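PDB 3WP9: Ice-binding protein from Colwellia, which binds to the surface of ice crystals and inhibits their growth and recrystallization, which may protect membranes from freezing injury. Local coordinates for residues 143-148 and 170-175; 123-128 and 149-154. All coordinates share one frame; numbering follows the deposited sequence.

In the fold
Followed from the N terminus, the chain reaches 123-128 after helix 71-89 and the strands that follow it, enters strand 126-129, then passes strand 136-140 to reach strand 144-146, and turns at 147-151 into strand 152-155. Contact 2 closes the loop between 123-128 and 149-154. Contact 1 closes the next, between 143-148 and 170-175, one turn further along the right-handed beta-helix. The two loops cross, since 143-148 lies within the first and 149-154 within the second. Contact 1 ties neighbouring strands of one parallel sheet and contact 2 those of another. They meet at the turn, where Ala149 N lies 2.8 Å from Thr175 O, a probable hydrogen bond, and Gln146 packs on Arg151 and Val152.

Contact 1: 143-148 and 170-175; sequences NLNQAN and YTALGT
The side-chain amide of Asn143 lies stacked over one face of the Tyr170 ring, the two planes 12° apart, with CG offset toward the rim and 3.2 Å from CE2. Asn143 CB sits over the ring centre in a CH-pi contact, while its OD1 accepts a hydrogen bond from Tyr170 N (3.0 Å), so the backbone N-H and ring face of Tyr170 together fix the orientation of the amide. At the ring's edge, in its plane, lie Asn145 OD1 and Ala172 N. The phenol oxygen receives an almost straight bond from Asn145 ND2 (3.2 Å), and a water lies within hydrogen-bonding distance of Asn145 OD1 and Ala172 O. At the other end, near the probable ice-binding residue Thr193, Asn148 OD1 accepts a hydrogen bond from Thr175 N (2.9 Å) from above its carbonyl plane. Between these ends, parallel strands 144-146 and 171-173 share a ladder that includes Ala172 N to Leu144 O (2.8 Å). On the inward face Leu144 CD2 meets Thr171 CG2, and Gln146 CB meets Leu173 CD2 at 3.7 Å; Gln146 NE2 bonds to Ser178 O. Within the beta-helix, strand 120-122 flanks 144-146, and Phe179 of strand 178-180 packs against Leu144, Gln146 and Leu173.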
loop_
_atom_site.group_PDB
_atom_site.type_symbol
_atom_site.label_atom_id
_atom_site.label_comp_id
_atom_site.label_asym_id
_atom_site.label_seq_id
_atom_site.Cartn_x
_atom_site.Cartn_y
_atom_site.Cartn_z
ATOM N N ASN A 143 -7.007 11.253 -5.985
ATOM C CA ASN A 143 -5.902 10.969 -5.082
ATOM C C ASN A 143 -6.520 10.494 -3.783
ATOM O O ASN A 143 -7.688 10.806 -3.530
ATOM C CB ASN A 143 -5.188 12.264 -4.750
ATOM C CG ASN A 143 -4.725 12.984 -6.035
ATOM O OD1 ASN A 143 -4.099 12.355 -6.877
ATOM N ND2 ASN A 143 -5.114 14.227 -6.196
ATOM N N LEU A 144 -5.724 9.751 -3.068
ATOM C CA LEU A 144 -6.115 9.260 -1.692
ATOM C C LEU A 144 -5.268 10.044 -0.665
ATOM O O LEU A 144 -4.042 9.936 -0.692
ATOM C CB LEU A 144 -5.919 7.789 -1.600
ATOM C CG LEU A 144 -6.082 7.236 -0.169
ATOM C CD1 LEU A 144 -7.530 7.568 0.326
ATOM C CD2 LEU A 144 -5.691 5.712 -0.207
ATOM N N ASN A 145 -5.954 10.808 0.193
ATOM C CA ASN A 145 -5.296 11.614 1.257
ATOM C C ASN A 145 -5.789 11.142 2.642
ATOM O O ASN A 145 -6.982 11.066 2.852
ATOM C CB ASN A 145 -5.565 13.105 1.110
ATOM C CG ASN A 145 -4.546 13.771 0.216
ATOM O OD1 ASN A 145 -3.371 14.110 0.654
ATOM N ND2 ASN A 145 -4.941 13.992 -1.012
ATOM N N GLN A 146 -4.855 10.833 3.550
ATOM C CA GLN A 146 -5.244 10.563 4.963
ATOM C C GLN A 146 -4.692 11.752 5.801
ATOM O O GLN A 146 -3.494 12.097 5.731
ATOM C CB GLN A 146 -4.642 9.262 5.403
ATOM C CG GLN A 146 -5.055 8.947 6.866
ATOM C CD GLN A 146 -4.540 7.636 7.307
ATOM O OE1 GLN A 146 -3.434 7.201 6.947
ATOM N NE2 GLN A 146 -5.367 6.933 8.153
ATOM N N ALA A 147 -5.558 12.329 6.609
ATOM C CA ALA A 147 -5.191 13.479 7.457
ATOM C C ALA A 147 -4.296 13.059 8.631
ATOM O O ALA A 147 -4.241 11.870 9.038
ATOM C CB ALA A 147 -6.398 14.226 7.961
ATOM N N ASN A 148 -3.534 14.064 9.100
ATOM C CA ASN A 148 -2.641 13.835 10.240
ATOM C C ASN A 148 -3.434 13.281 11.417
ATOM O O ASN A 148 -4.582 13.700 11.686
ATOM C CB ASN A 148 -2.017 15.197 10.670
ATOM C CG ASN A 148 -1.192 15.856 9.622
ATOM O OD1 ASN A 148 -0.668 15.255 8.694
ATOM N ND2 ASN A 148 -1.016 17.124 9.806
ATOM N N TYR A 170 -2.204 10.095 -6.677
ATOM C CA TYR A 170 -1.159 9.727 -5.718
ATOM C C TYR A 170 -1.906 9.285 -4.430
ATOM O O TYR A 170 -3.050 9.586 -4.239
ATOM C CB TYR A 170 -0.235 10.884 -5.366
ATOM C CG TYR A 170 -0.971 12.125 -4.817
ATOM C CD1 TYR A 170 -1.411 12.156 -3.489
ATOM C CD2 TYR A 170 -1.241 13.229 -5.601
ATOM C CE1 TYR A 170 -2.071 13.247 -2.971
ATOM C CE2 TYR A 170 -1.924 14.347 -5.115
ATOM C CZ TYR A 170 -2.367 14.394 -3.806
ATOM O OH TYR A 170 -3.132 15.456 -3.259
ATOM N N THR A 171 -1.160 8.655 -3.575
ATOM C CA THR A 171 -1.614 8.387 -2.163
ATOM C C THR A 171 -0.671 9.186 -1.226
ATOM O O THR A 171 0.565 9.070 -1.386
ATOM C CB THR A 171 -1.433 6.913 -1.915
ATOM O OG1 THR A 171 -2.313 6.215 -2.791
ATOM C CG2 THR A 171 -1.851 6.609 -0.474
ATOM N N ALA A 172 -1.233 10.000 -0.323
ATOM C CA ALA A 172 -0.453 10.813 0.608
ATOM C C ALA A 172 -1.089 10.590 1.997
ATOM O O ALA A 172 -2.212 10.968 2.217
ATOM C CB ALA A 172 -0.437 12.307 0.208
ATOM N N LEU A 173 -0.275 10.070 2.897
ATOM C CA LEU A 173 -0.731 9.884 4.285
ATOM C C LEU A 173 0.007 10.904 5.140
ATOM O O LEU A 173 1.239 11.119 4.974
ATOM C CB LEU A 173 -0.335 8.453 4.674
ATOM C CG LEU A 173 -0.711 7.289 3.713
ATOM C CD1 LEU A 173 -0.322 5.977 4.384
ATOM C CD2 LEU A 173 -2.203 7.356 3.420
ATOM N N GLY A 174 -0.733 11.498 6.057
ATOM C CA GLY A 174 -0.283 12.552 6.961
ATOM C C GLY A 174 0.657 11.994 8.040
ATOM O O GLY A 174 1.240 10.919 7.894
ATOM N N THR A 175 0.859 12.832 9.060
ATOM C CA THR A 175 1.793 12.466 10.119
ATOM C C THR A 175 1.075 11.732 11.257
ATOM O O THR A 175 -0.061 12.003 11.569
ATOM C CB THR A 175 2.452 13.679 10.712
ATOM O OG1 THR A 175 1.510 14.659 11.181
ATOM C CG2 THR A 175 3.432 14.383 9.632
HETATM O O HOH W 1 -2.578 13.814 3.303
#

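Contact 2: 123-128 and 149-154; sequences STDVTF and AKRVTL
Val126 O accepts a nearly straight hydrogen bond from Thr153 N (2.8 Å) and is also met by Val152 CA in a CA-H...O contact of 3.5 Å. Asp125 CG stands beside its own backbone N (chi1 -64°), which places the carboxylate alongside Arg151 CB; OD1 takes a hydrogen bond from Arg151 N (2.9 Å), the donor well above the carboxylate plane. The other oxygen, OD2, accepts a bond from a water that also lies 2.7 Å from Thr153 OG1. The Lys150 chain bends at chi2 (-52°); its CD packs on Thr124 CA at 3.8 Å and its CE passes 3.4 Å from Ser123 O. Lys150 NZ reaches a second water, weakly, and that water accepts a hydrogen bond from Asp125 N. An alanine in place of Lys150 would probably remove the methylene chain lying against Ser123 O and Thr124 and leave this water without its weak donor. Residues 123-125 and 149-151 lead into strands 126-129 and 152-155, successive parallel rungs of the right-handed beta-helix, whose ladder continues from Val126 N to Arg151 O and from Phe128 N to Thr153 O. Val126 CG1 lies beside Val152 CG2, and Val152 CG1 touches Phe128 CD2 at 3.7 Å. The Phe128 ring meets Trp136 edge-to-face and packs on Ile163. On the reverse face Thr127 OG1 approaches Thr153 CB.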
loop_
_atom_site.group_PDB
_atom_site.type_symbol
_atom_site.label_atom_id
_atom_site.label_comp_id
_atom_site.label_asym_id
_atom_site.label_seq_id
_atom_site.Cartn_x
_atom_site.Cartn_y
_atom_site.Cartn_z
ATOM N N SER A 123 -10.492 12.184 6.624
ATOM C CA SER A 123 -10.260 13.401 7.396
ATOM C C SER A 123 -10.534 13.092 8.870
ATOM O O SER A 123 -10.165 13.936 9.680
ATOM C CB SER A 123 -11.180 14.570 7.006
ATOM O OG SER A 123 -11.004 14.879 5.610
ATOM N N THR A 124 -11.202 11.986 9.194
ATOM C CA THR A 124 -11.369 11.514 10.612
ATOM C C THR A 124 -11.319 9.972 10.563
ATOM O O THR A 124 -11.205 9.383 9.461
ATOM C CB THR A 124 -12.686 12.048 11.258
ATOM O OG1 THR A 124 -13.832 11.546 10.482
ATOM C CG2 THR A 124 -12.743 13.525 11.356
ATOM N N ASP A 125 -11.279 9.241 11.682
ATOM C CA ASP A 125 -11.016 7.841 11.576
ATOM C C ASP A 125 -12.115 7.118 10.777
ATOM O O ASP A 125 -13.283 7.486 10.880
ATOM C CB ASP A 125 -10.842 7.191 12.950
ATOM C CG ASP A 125 -9.660 7.729 13.676
ATOM O OD1 ASP A 125 -8.883 8.542 13.110
ATOM O OD2 ASP A 125 -9.540 7.393 14.886
ATOM N N VAL A 126 -11.718 6.062 10.056
ATOM C CA VAL A 126 -12.688 5.325 9.250
ATOM C C VAL A 126 -12.532 3.862 9.627
ATOM O O VAL A 126 -11.429 3.362 9.876
ATOM C CB VAL A 126 -12.370 5.478 7.713
ATOM C CG1 VAL A 126 -10.969 4.970 7.424
ATOM C CG2 VAL A 126 -13.375 4.623 6.904
ATOM N N THR A 127 -13.666 3.107 9.704
ATOM C CA THR A 127 -13.627 1.737 10.098
ATOM C C THR A 127 -14.107 0.823 8.989
ATOM O O THR A 127 -15.029 1.185 8.230
ATOM C CB THR A 127 -14.486 1.490 11.371
ATOM O OG1 THR A 127 -14.054 2.379 12.403
ATOM C CG2 THR A 127 -14.472 0.029 11.832
ATOM N N PHE A 128 -13.434 -0.260 8.952
ATOM C CA PHE A 128 -13.719 -1.436 8.079
ATOM C C PHE A 128 -14.127 -2.607 8.996
ATOM O O PHE A 128 -13.286 -3.144 9.717
ATOM C CB PHE A 128 -12.473 -1.853 7.269
ATOM C CG PHE A 128 -12.106 -0.868 6.145
ATOM C CD1 PHE A 128 -12.435 -1.179 4.809
ATOM C CD2 PHE A 128 -11.447 0.330 6.410
ATOM C CE1 PHE A 128 -12.159 -0.294 3.754
ATOM C CE2 PHE A 128 -11.154 1.247 5.364
ATOM C CZ PHE A 128 -11.543 0.947 4.033
ATOM N N ALA A 149 -2.814 12.333 12.058
ATOM C CA ALA A 149 -3.335 11.758 13.323
ATOM C C ALA A 149 -4.579 10.933 13.133
ATOM O O ALA A 149 -5.260 10.594 14.107
ATOM C CB ALA A 149 -3.584 12.856 14.363
ATOM N N LYS A 150 -4.923 10.607 11.868
ATOM C CA LYS A 150 -6.146 9.788 11.657
ATOM C C LYS A 150 -5.809 8.337 11.380
ATOM O O LYS A 150 -4.631 8.008 11.082
ATOM C CB LYS A 150 -7.060 10.368 10.535
ATOM C CG LYS A 150 -7.408 11.813 10.813
ATOM C CD LYS A 150 -7.985 11.973 12.263
ATOM C CE LYS A 150 -8.487 13.390 12.586
ATOM N NZ LYS A 150 -8.992 13.447 14.033
ATOM N N ARG A 151 -6.844 7.474 11.423
ATOM C CA ARG A 151 -6.619 6.068 11.374
ATOM C C ARG A 151 -7.587 5.261 10.501
ATOM O O ARG A 151 -8.761 5.639 10.483
ATOM C CB ARG A 151 -6.739 5.478 12.833
ATOM C CG ARG A 151 -5.667 6.020 13.723
ATOM C CD ARG A 151 -5.614 5.285 15.086
ATOM N NE ARG A 151 -4.678 5.938 15.959
ATOM C CZ ARG A 151 -4.549 5.617 17.252
ATOM N NH1 ARG A 151 -5.366 4.683 17.765
ATOM N NH2 ARG A 151 -3.634 6.224 18.010
ATOM N N VAL A 152 -7.068 4.249 9.840
ATOM C CA VAL A 152 -7.952 3.213 9.284
ATOM C C VAL A 152 -8.036 2.157 10.388
ATOM O O VAL A 152 -7.013 1.642 10.809
ATOM C CB VAL A 152 -7.340 2.638 7.988
ATOM C CG1 VAL A 152 -8.091 1.369 7.562
ATOM C CG2 VAL A 152 -7.336 3.723 6.897
ATOM N N THR A 153 -9.266 1.860 10.828
ATOM C CA THR A 153 -9.487 0.900 11.904
ATOM C C THR A 153 -10.111 -0.367 11.391
ATOM O O THR A 153 -10.977 -0.275 10.537
ATOM C CB THR A 153 -10.369 1.603 12.924
ATOM O OG1 THR A 153 -9.565 2.668 13.478
ATOM C CG2 THR A 153 -10.900 0.678 14.060
ATOM N N LEU A 154 -9.637 -1.479 11.895
ATOM C CA LEU A 154 -10.147 -2.824 11.523
ATOM C C LEU A 154 -10.984 -3.436 12.671
ATOM O O LEU A 154 -10.514 -3.527 13.827
ATOM C CB LEU A 154 -9.046 -3.767 11.203
ATOM C CG LEU A 154 -8.081 -3.286 10.094
ATOM C CD1 LEU A 154 -7.086 -4.388 9.821
ATOM C CD2 LEU A 154 -8.866 -2.853 8.854
HETATM O O HOH W 2 -9.833 4.601 15.395
HETATM O O HOH W 3 -11.276 11.025 14.220
#